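Side-chain contacts in uncharacterized protein (Aeromonas hydrophila J-1, PDB 6R1J), which is the AhlC component of AHL, a tripartite alpha-pore forming toxin, captured here in its soluble, nearly all-helical form: residues Ala42-Leu45 with Pro46-Gln49; Leu70-Thr73 with Gly74-Pro78; Gln186-Gln189 with Ile190-Gln193; Leu255-Val258 with Arg259-Gln262. The protein carries 3 engineered substitutions. All coordinates share one frame; numbering follows the deposited sequence.

Contact 1: residues Ala42-Leu45 with Pro46-Gln49; sequences AALL and PQVQ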
loop_
_atom_site.group_PDB
_atom_site.type_symbol
_atom_site.label_atom_id
_atom_site.label_comp_id
_atom_site.label_asym_id
_atom_site.label_seq_id
_atom_site.Cartn_x
_atom_site.Cartn_y
_atom_site.Cartn_z
ATOM N N ALA A 42 8.634 -10.296 -25.838
ATOM C CA ALA A 42 9.218 -11.036 -26.986
ATOM C C ALA A 42 8.675 -10.534 -28.330
ATOM O O ALA A 42 9.469 -10.302 -29.217
ATOM C CB ALA A 42 8.939 -12.518 -26.865
ATOM N N ALA A 43 7.360 -10.427 -28.491
ATOM C CA ALA A 43 6.705 -10.206 -29.794
ATOM C C ALA A 43 6.138 -8.778 -29.945
ATOM O O ALA A 43 6.418 -8.158 -30.970
ATOM C CB ALA A 43 5.636 -11.258 -29.963
ATOM N N LEU A 44 5.445 -8.216 -28.946
ATOM C CA LEU A 44 4.698 -6.951 -29.175
ATOM C C LEU A 44 5.636 -5.731 -29.037
ATOM O O LEU A 44 5.532 -4.848 -29.917
ATOM C CB LEU A 44 3.484 -6.884 -28.245
ATOM C CG LEU A 44 2.707 -5.560 -28.240
ATOM C CD1 LEU A 44 2.033 -5.296 -29.569
ATOM C CD2 LEU A 44 1.676 -5.544 -27.109
ATOM N N LEU A 45 6.568 -5.691 -28.085
ATOM C CA LEU A 45 7.398 -4.465 -27.920
ATOM C C LEU A 45 8.278 -4.256 -29.158
ATOM O O LEU A 45 8.426 -3.118 -29.573
ATOM C CB LEU A 45 8.143 -4.466 -26.595
ATOM C CG LEU A 45 7.239 -4.492 -25.360
ATOM C CD1 LEU A 45 8.058 -4.350 -24.106
ATOM C CD2 LEU A 45 6.143 -3.437 -25.421
ATOM N N PRO A 46 8.855 -5.288 -29.816
ATOM C CA PRO A 46 9.508 -5.090 -31.119
ATOM C C PRO A 46 8.567 -4.507 -32.192
ATOM O O PRO A 46 8.997 -3.650 -32.940
ATOM C CB PRO A 46 10.034 -6.499 -31.466
ATOM C CG PRO A 46 10.273 -7.117 -30.100
ATOM C CD PRO A 46 9.068 -6.651 -29.302
ATOM N N GLN A 47 7.298 -4.932 -32.256
ATOM C CA GLN A 47 6.312 -4.388 -33.212
ATOM C C GLN A 47 6.023 -2.927 -32.854
ATOM O O GLN A 47 5.821 -2.112 -33.794
ATOM C CB GLN A 47 5.003 -5.179 -33.265
ATOM C CG GLN A 47 5.149 -6.595 -33.815
ATOM C CD GLN A 47 3.885 -7.402 -33.604
ATOM O OE1 GLN A 47 3.141 -7.205 -32.648
ATOM N NE2 GLN A 47 3.641 -8.353 -34.485
ATOM N N VAL A 48 6.012 -2.575 -31.573
ATOM C CA VAL A 48 5.843 -1.146 -31.176
ATOM C C VAL A 48 7.078 -0.366 -31.653
ATOM O O VAL A 48 6.903 0.768 -32.132
ATOM C CB VAL A 48 5.595 -0.942 -29.672
ATOM C CG1 VAL A 48 5.601 0.533 -29.316
ATOM C CG2 VAL A 48 4.304 -1.615 -29.219
ATOM N N GLN A 49 8.283 -0.905 -31.489
ATOM C CA GLN A 49 9.507 -0.178 -31.936
ATOM C C GLN A 49 9.476 -0.019 -33.473
ATOM O O GLN A 49 9.775 1.057 -33.946
ATOM C CB GLN A 49 10.760 -0.868 -31.422
ATOM C CG GLN A 49 10.910 -0.762 -29.908
ATOM C CD GLN A 49 11.818 -1.821 -29.346
ATOM O OE1 GLN A 49 11.813 -2.960 -29.825
ATOM N NE2 GLN A 49 12.592 -1.452 -28.330
#

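Contact 2: residues Leu70-Thr73 with Gly74-Pro78; sequences LANT and GPFNP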
loop_
_atom_site.group_PDB
_atom_site.type_symbol
_atom_site.label_atom_id
_atom_site.label_comp_id
_atom_site.label_asym_id
_atom_site.label_seq_id
_atom_site.Cartn_x
_atom_site.Cartn_y
_atom_site.Cartn_z
ATOM N N LEU A 70 4.152 24.281 -49.558
ATOM C CA LEU A 70 3.937 25.646 -49.030
ATOM C C LEU A 70 4.913 26.662 -49.691
ATOM O O LEU A 70 4.692 27.888 -49.506
ATOM C CB LEU A 70 4.086 25.593 -47.510
ATOM C CG LEU A 70 2.893 24.963 -46.759
ATOM C CD1 LEU A 70 3.243 24.683 -45.321
ATOM C CD2 LEU A 70 1.684 25.872 -46.829
ATOM N N ALA A 71 5.972 26.163 -50.339
ATOM C CA ALA A 71 6.989 26.968 -51.061
ATOM C C ALA A 71 6.439 27.380 -52.439
ATOM O O ALA A 71 7.094 28.189 -53.139
ATOM C CB ALA A 71 8.275 26.179 -51.183
ATOM N N ASN A 72 5.272 26.859 -52.828
ATOM C CA ASN A 72 4.640 27.181 -54.132
ATOM C C ASN A 72 4.152 28.637 -54.081
ATOM O O ASN A 72 3.568 29.043 -53.090
ATOM C CB ASN A 72 3.546 26.169 -54.492
ATOM C CG ASN A 72 2.863 26.516 -55.798
ATOM O OD1 ASN A 72 1.982 27.377 -55.843
ATOM N ND2 ASN A 72 3.277 25.859 -56.862
ATOM N N THR A 73 4.487 29.446 -55.080
ATOM C CA THR A 73 4.035 30.862 -55.171
ATOM C C THR A 73 3.058 30.924 -56.355
ATOM O O THR A 73 3.091 29.998 -57.211
ATOM C CB THR A 73 5.227 31.829 -55.246
ATOM O OG1 THR A 73 5.986 31.464 -56.401
ATOM C CG2 THR A 73 6.087 31.792 -53.999
ATOM N N GLY A 74 2.224 31.962 -56.413
ATOM C CA GLY A 74 1.158 32.052 -57.428
ATOM C C GLY A 74 0.069 31.028 -57.112
ATOM O O GLY A 74 -0.138 30.695 -55.947
ATOM N N PRO A 75 -0.582 30.405 -58.117
ATOM C CA PRO A 75 -1.733 29.547 -57.846
ATOM C C PRO A 75 -1.420 28.045 -57.761
ATOM O O PRO A 75 -0.513 27.601 -58.425
ATOM C CB PRO A 75 -2.542 29.848 -59.115
ATOM C CG PRO A 75 -1.480 29.872 -60.218
ATOM C CD PRO A 75 -0.239 30.440 -59.551
ATOM N N PHE A 76 -2.167 27.296 -56.943
ATOM C CA PHE A 76 -2.090 25.811 -56.930
ATOM C C PHE A 76 -2.931 25.301 -58.121
ATOM O O PHE A 76 -4.116 25.689 -58.215
ATOM C CB PHE A 76 -2.526 25.220 -55.580
ATOM C CG PHE A 76 -1.565 25.386 -54.419
ATOM C CD1 PHE A 76 -0.486 24.525 -54.264
ATOM C CD2 PHE A 76 -1.776 26.365 -53.451
ATOM C CE1 PHE A 76 0.383 24.670 -53.188
ATOM C CE2 PHE A 76 -0.913 26.505 -52.374
ATOM C CZ PHE A 76 0.161 25.653 -52.243
ATOM N N ASN A 77 -2.269 24.613 -59.067
ATOM C CA ASN A 77 -2.841 23.850 -60.210
ATOM C C ASN A 77 -3.714 22.769 -59.577
ATOM O O ASN A 77 -3.172 21.853 -58.956
ATOM C CB ASN A 77 -1.695 23.326 -61.085
ATOM C CG ASN A 77 -1.968 22.046 -61.841
ATOM O OD1 ASN A 77 -3.073 21.508 -61.827
ATOM N ND2 ASN A 77 -0.933 21.531 -62.476
ATOM N N PRO A 78 -5.057 22.815 -59.752
ATOM C CA PRO A 78 -5.980 21.966 -58.988
ATOM C C PRO A 78 -5.841 20.446 -59.205
ATOM O O PRO A 78 -6.297 19.691 -58.347
ATOM C CB PRO A 78 -7.364 22.460 -59.450
ATOM C CG PRO A 78 -7.118 22.961 -60.861
ATOM C CD PRO A 78 -5.738 23.581 -60.808
#

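Contact 3: residues Gln186-Gln189 with Ile190-Gln193; sequences QVNQ and IEGQ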
loop_
_atom_site.group_PDB
_atom_site.type_symbol
_atom_site.label_atom_id
_atom_site.label_comp_id
_atom_site.label_asym_id
_atom_site.label_seq_id
_atom_site.Cartn_x
_atom_site.Cartn_y
_atom_site.Cartn_z
ATOM N N GLN A 186 0.739 -23.630 9.685
ATOM C CA GLN A 186 -0.284 -23.304 8.664
ATOM C C GLN A 186 -0.485 -21.784 8.587
ATOM O O GLN A 186 -0.601 -21.265 7.462
ATOM C CB GLN A 186 -1.602 -24.006 8.962
ATOM C CG GLN A 186 -1.511 -25.503 8.753
ATOM C CD GLN A 186 -2.774 -26.190 9.205
ATOM O OE1 GLN A 186 -3.874 -25.805 8.818
ATOM N NE2 GLN A 186 -2.612 -27.219 10.028
ATOM N N VAL A 187 -0.554 -21.100 9.728
ATOM C CA VAL A 187 -0.724 -19.624 9.732
ATOM C C VAL A 187 0.530 -19.007 9.099
ATOM O O VAL A 187 0.361 -18.159 8.213
ATOM C CB VAL A 187 -1.025 -19.070 11.131
ATOM C CG1 VAL A 187 -0.913 -17.547 11.182
ATOM C CG2 VAL A 187 -2.402 -19.519 11.584
ATOM N N ASN A 188 1.722 -19.464 9.475
ATOM C CA ASN A 188 2.990 -18.928 8.913
ATOM C C ASN A 188 2.969 -19.119 7.390
ATOM O O ASN A 188 3.334 -18.181 6.647
ATOM C CB ASN A 188 4.228 -19.581 9.534
ATOM C CG ASN A 188 5.482 -18.748 9.312
ATOM O OD1 ASN A 188 5.595 -17.673 9.881
ATOM N ND2 ASN A 188 6.456 -19.258 8.576
ATOM N N GLN A 189 2.502 -20.285 6.953
ATOM C CA GLN A 189 2.451 -20.694 5.531
ATOM C C GLN A 189 1.565 -19.729 4.740
ATOM O O GLN A 189 1.995 -19.267 3.676
ATOM C CB GLN A 189 1.932 -22.133 5.442
ATOM C CG GLN A 189 1.586 -22.611 4.042
ATOM C CD GLN A 189 2.795 -22.688 3.152
ATOM O OE1 GLN A 189 3.915 -22.943 3.604
ATOM N NE2 GLN A 189 2.570 -22.459 1.867
ATOM N N ILE A 190 0.362 -19.458 5.226
ATOM C CA ILE A 190 -0.625 -18.613 4.509
ATOM C C ILE A 190 -0.121 -17.159 4.541
ATOM O O ILE A 190 -0.270 -16.502 3.530
ATOM C CB ILE A 190 -2.050 -18.764 5.071
ATOM C CG1 ILE A 190 -2.570 -20.207 5.018
ATOM C CG2 ILE A 190 -3.004 -17.816 4.364
ATOM C CD1 ILE A 190 -2.936 -20.723 3.641
ATOM N N GLU A 191 0.487 -16.706 5.628
ATOM C CA GLU A 191 1.077 -15.334 5.698
ATOM C C GLU A 191 2.123 -15.179 4.581
ATOM O O GLU A 191 2.114 -14.130 3.894
ATOM C CB GLU A 191 1.750 -15.063 7.042
ATOM C CG GLU A 191 0.769 -14.966 8.201
ATOM C CD GLU A 191 1.379 -14.785 9.591
ATOM O OE1 GLU A 191 2.550 -15.180 9.803
ATOM O OE2 GLU A 191 0.682 -14.235 10.452
ATOM N N GLY A 192 3.019 -16.156 4.428
ATOM C CA GLY A 192 4.060 -16.152 3.372
ATOM C C GLY A 192 3.446 -16.107 1.971
ATOM O O GLY A 192 3.958 -15.355 1.092
ATOM N N GLN A 193 2.439 -16.943 1.710
ATOM C CA GLN A 193 1.671 -16.952 0.444
ATOM C C GLN A 193 1.040 -15.577 0.236
ATOM O O GLN A 193 0.995 -15.128 -0.917
ATOM C CB GLN A 193 0.494 -17.938 0.435
ATOM C CG GLN A 193 0.925 -19.380 0.189
ATOM C CD GLN A 193 -0.162 -20.405 0.440
ATOM O OE1 GLN A 193 0.119 -21.551 0.768
ATOM N NE2 GLN A 193 -1.413 -20.000 0.339
#

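Contact 4: residues Leu255-Val258 with Arg259-Gln262; sequences LTEV and RTLQ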
loop_
_atom_site.group_PDB
_atom_site.type_symbol
_atom_site.label_atom_id
_atom_site.label_comp_id
_atom_site.label_asym_id
_atom_site.label_seq_id
_atom_site.Cartn_x
_atom_site.Cartn_y
_atom_site.Cartn_z
ATOM N N LEU A 255 0.805 20.294 -41.498
ATOM C CA LEU A 255 2.230 20.308 -41.097
ATOM C C LEU A 255 2.317 20.344 -39.560
ATOM O O LEU A 255 3.213 19.682 -39.033
ATOM C CB LEU A 255 2.952 21.476 -41.783
ATOM C CG LEU A 255 4.441 21.610 -41.448
ATOM C CD1 LEU A 255 5.214 20.363 -41.870
ATOM C CD2 LEU A 255 5.007 22.867 -42.116
ATOM N N THR A 256 1.443 21.053 -38.854
ATOM C CA THR A 256 1.420 21.036 -37.362
ATOM C C THR A 256 1.208 19.599 -36.868
ATOM O O THR A 256 1.858 19.206 -35.860
ATOM C CB THR A 256 0.391 21.982 -36.716
ATOM O OG1 THR A 256 -0.948 21.507 -36.889
ATOM C CG2 THR A 256 0.506 23.413 -37.206
ATOM N N GLU A 257 0.376 18.807 -37.549
ATOM C CA GLU A 257 0.049 17.428 -37.083
ATOM C C GLU A 257 1.267 16.558 -37.348
ATOM O O GLU A 257 1.624 15.756 -36.464
ATOM C CB GLU A 257 -1.241 16.895 -37.735
ATOM C CG GLU A 257 -2.466 17.769 -37.463
ATOM C CD GLU A 257 -2.888 17.870 -36.001
ATOM O OE1 GLU A 257 -2.338 17.139 -35.170
ATOM O OE2 GLU A 257 -3.729 18.717 -35.680
ATOM N N VAL A 258 1.901 16.706 -38.522
ATOM C CA VAL A 258 3.131 15.939 -38.853
ATOM C C VAL A 258 4.176 16.197 -37.775
ATOM O O VAL A 258 4.806 15.246 -37.343
ATOM C CB VAL A 258 3.702 16.285 -40.236
ATOM C CG1 VAL A 258 5.088 15.687 -40.427
ATOM C CG2 VAL A 258 2.767 15.817 -41.322
ATOM N N ARG A 259 4.370 17.451 -37.380
ATOM C CA ARG A 259 5.384 17.797 -36.342
ATOM C C ARG A 259 4.936 17.246 -34.985
ATOM O O ARG A 259 5.788 16.879 -34.173
ATOM C CB ARG A 259 5.601 19.312 -36.335
ATOM C CG ARG A 259 6.353 19.708 -37.595
ATOM C CD ARG A 259 6.779 21.146 -37.699
ATOM N NE ARG A 259 7.660 21.211 -38.869
ATOM C CZ ARG A 259 7.801 22.289 -39.601
ATOM N NH1 ARG A 259 7.088 23.343 -39.284
ATOM N NH2 ARG A 259 8.599 22.301 -40.654
ATOM N N THR A 260 3.639 17.234 -34.705
ATOM C CA THR A 260 3.125 16.581 -33.477
ATOM C C THR A 260 3.569 15.121 -33.483
ATOM O O THR A 260 4.051 14.651 -32.464
ATOM C CB THR A 260 1.629 16.829 -33.292
ATOM O OG1 THR A 260 1.491 18.248 -33.262
ATOM C CG2 THR A 260 1.089 16.238 -31.998
ATOM N N LEU A 261 3.410 14.380 -34.571
ATOM C CA LEU A 261 3.825 12.950 -34.580
ATOM C C LEU A 261 5.301 12.805 -34.206
ATOM O O LEU A 261 5.685 11.833 -33.498
ATOM C CB LEU A 261 3.672 12.397 -35.990
ATOM C CG LEU A 261 2.282 12.093 -36.474
ATOM C CD1 LEU A 261 2.346 11.693 -37.936
ATOM C CD2 LEU A 261 1.627 11.000 -35.629
ATOM N N GLN A 262 6.134 13.682 -34.765
ATOM C CA GLN A 262 7.610 13.588 -34.580
ATOM C C GLN A 262 7.907 13.791 -33.109
ATOM O O GLN A 262 8.816 13.148 -32.606
ATOM C CB GLN A 262 8.367 14.601 -35.442
ATOM C CG GLN A 262 8.088 14.392 -36.907
ATOM C CD GLN A 262 8.687 15.478 -37.776
ATOM O OE1 GLN A 262 8.466 16.677 -37.579
ATOM N NE2 GLN A 262 9.453 15.041 -38.756
#

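Contact 1: residues Ala42-Leu45 with Pro46-Gln49
Leu44 and Leu45 hand their carbonyls to Val48 and Gln49 across a proline kink in helix 28-70. The turn at 42-44 is widened to a pi-type one, and the N of Pro46, lacking a hydrogen, makes no bond to the turn before it. Regular i to i+4 bonding returns just beyond: Val48 N reaches Leu44 O at 2.9 Å, and Gln49 N binds Leu45 O over the same 2.9 Å. In place of a bond, the proline ring presses on the carbonyls ahead of it. Its CG lies 3.4 Å from Ala42 O, while its CD stands 3.5 Å from Ala43 O. Gln47 starts beside the same carbonyl, with CG 3.5 Å from Ala43 O, and then runs out extended to cross the Leu44 side chain at about a right angle. There the amide OE1 of Gln47 comes 3.8 Å from Leu44 CD1. That branch also faces Val48 CG2 at 4.3 Å, as CG of Leu44 is trans to the backbone N (chi1 173°) and the side chain leans toward the following turn. Leu44 and Val48 go on to helix 78-157, at Ala105, Ser106 and Thr102, whereas Leu45 turns to Ile10 and Met13 of helix 5-21. Gln49 keeps its chain alongside Leu45 O, with CG 3.4 Å from that oxygen. A proline in mid-helix thus trades an N-H bond for CH contacts with two carbonyls, and the helix bends there while its leucines and valine stay buried among neighbouring helices.

Contact 2: residues Leu70-Thr73 with Gly74-Pro78
Asn72 and Phe76 supply the main side-chain packing of this connection, which leads from helix 28-70 to helix 78-157. The two side chains run antiparallel past one another, CB of Asn72 lying 3.7 Å from Phe76 CE1 near the ring's rim. A chi1 of 178° at Asn72 carries the amide over one face of the phenyl ring, its plane only 22° from that of the ring. Phe76 also packs on Ala247 and Arg248 of helix 244-264, and Leu70 rests on Phe251 and Thr252 of the same helix.

Backbone shape does the turning. Gly74 has a positive phi of 71°, a region more readily taken by a residue without a side chain, and Pro75 follows at once. The N of Pro75 passes 3.8 Å from Thr73 O with no hydrogen to give, and no backbone hydrogen bond joins the two segments.

Polar anchoring comes from beyond them. Arg248 binds Leu70 O through NH1 and Asn72 O through NH2, so one guanidinium takes up two carbonyls where the chain leaves helix 28-70. Asn77, at the N-cap of the next helix, turns its OD1 to the backbone N of both Glu79 and Ala80. The interhelical turn is therefore shaped by glycine and proline, held at its start by Arg248 of helix 244-264 and at its end by an asparagine cap, with a flat amide-over-ring contact between.

Contact 3: residues Gln186-Gln189 with Ile190-Gln193
Gln189 and Gln193, one turn apart, are joined by a side-chain hydrogen bond in which NE2 of Gln189 gives to OE1 of Gln193 at 2.8 Å. The N-H points almost straight at the oxygen (167°), which lies close to the amide plane of Gln189. On the acceptor side the approach is bent, 127° at the carbonyl, and the two amide planes stand 67° apart. A bend at chi2 folds the Gln189 chain so that its amide comes round to Gln193, whose own chain is extended.

Backbone bonds follow the regular helical pattern. Ile190 N binds Gln186 O at 3.0 Å, Glu191 N and Gly192 N hold Val187 O and Asn188 O in the same way, and Gln193 N closes on Gln189 O at 3.1 Å. Two other amides have partners beyond the segments: Asn188 ND2 is bound to Gln8 of the second subunit, and Gln186 NE2 to Ser182 one turn earlier in the same helix.

Carbon chains lie over the carbonyls they pass. CG of Glu191 is 3.2 Å from Val187 O, and Ile190 CG1 sits 3.3 Å from Gln186 O. The carboxylate of Glu191 then extends past Val187, its OE2 3.7 Å from the methyl CG1, and the Glu191 side chain crosses that of Asn188 at about a right angle. Val187 itself is buried on Leu134 and Gln135 of helix 78-157. This stretch of helix 163-236 accordingly divides its surface: an apolar valine inward, and an amide toward the second subunit beside a glutamine pair joined by one side-chain hydrogen bond.

Contact 4: residues Leu255-Val258 with Arg259-Gln262
Leu255 opens the stretch by lying against the Arg259 guanidinium one turn on: its CD2 is over one face, offset toward the rim, and 3.5 Å from NH1. The first torsion of Leu255 (180°) swings both methyls toward the extended arginine. Held on this apolar support, Arg259 turns NE to a salt bridge with Glu63 of helix 28-70. Thr256 O takes two bonds from Thr260, from OG1 at 2.8 Å and from the backbone N at 2.9 Å, arriving from opposite faces of the carbonyl plane. The same Thr260 OG1 is bound by Gln177 of the second subunit. Glu257 accepts Leu261 N at its carbonyl O (2.9 Å), and its carboxylate forms a salt bridge with Lys152 of the second subunit; the Glu257 side chain also packs on Leu227 and on Thr224, a residue of the sodium site, in helix 163-236. Val258 O receives Gln262 N over a longer 3.3 Å, and CG of Gln262 lies 3.4 Å from the same oxygen. The Gln262 amide goes on to Glu63, which thus meets two residues of this helix. Charge is paired on two fronts: Arg259 within the chain by Glu63, and the buried Glu257 across the subunit interface by Lys152.

Only contacts 2 and 4 meet: Leu70 CD1 packs against Leu255 CD2 at 4.1 Å, and Arg248 ties the turn of contact 2 to helix 244-264, which carries contact 4. Contact 1 lies nearer the middle of the rod, its centre 24 Å from that of contact 4. Contacts 2 and 3 sit on opposite sides of the chain's centre, with centres 77 Å apart. Both contacts 3 and 4 touch the second subunit. Sodium is bound at Thr224 and Asp264, and a sodium ion lies about 4 Å from the side chain of Thr260 in contact 4; the side chain of Ala42 in contact 1 is about 7 Å from a bound sodium ion.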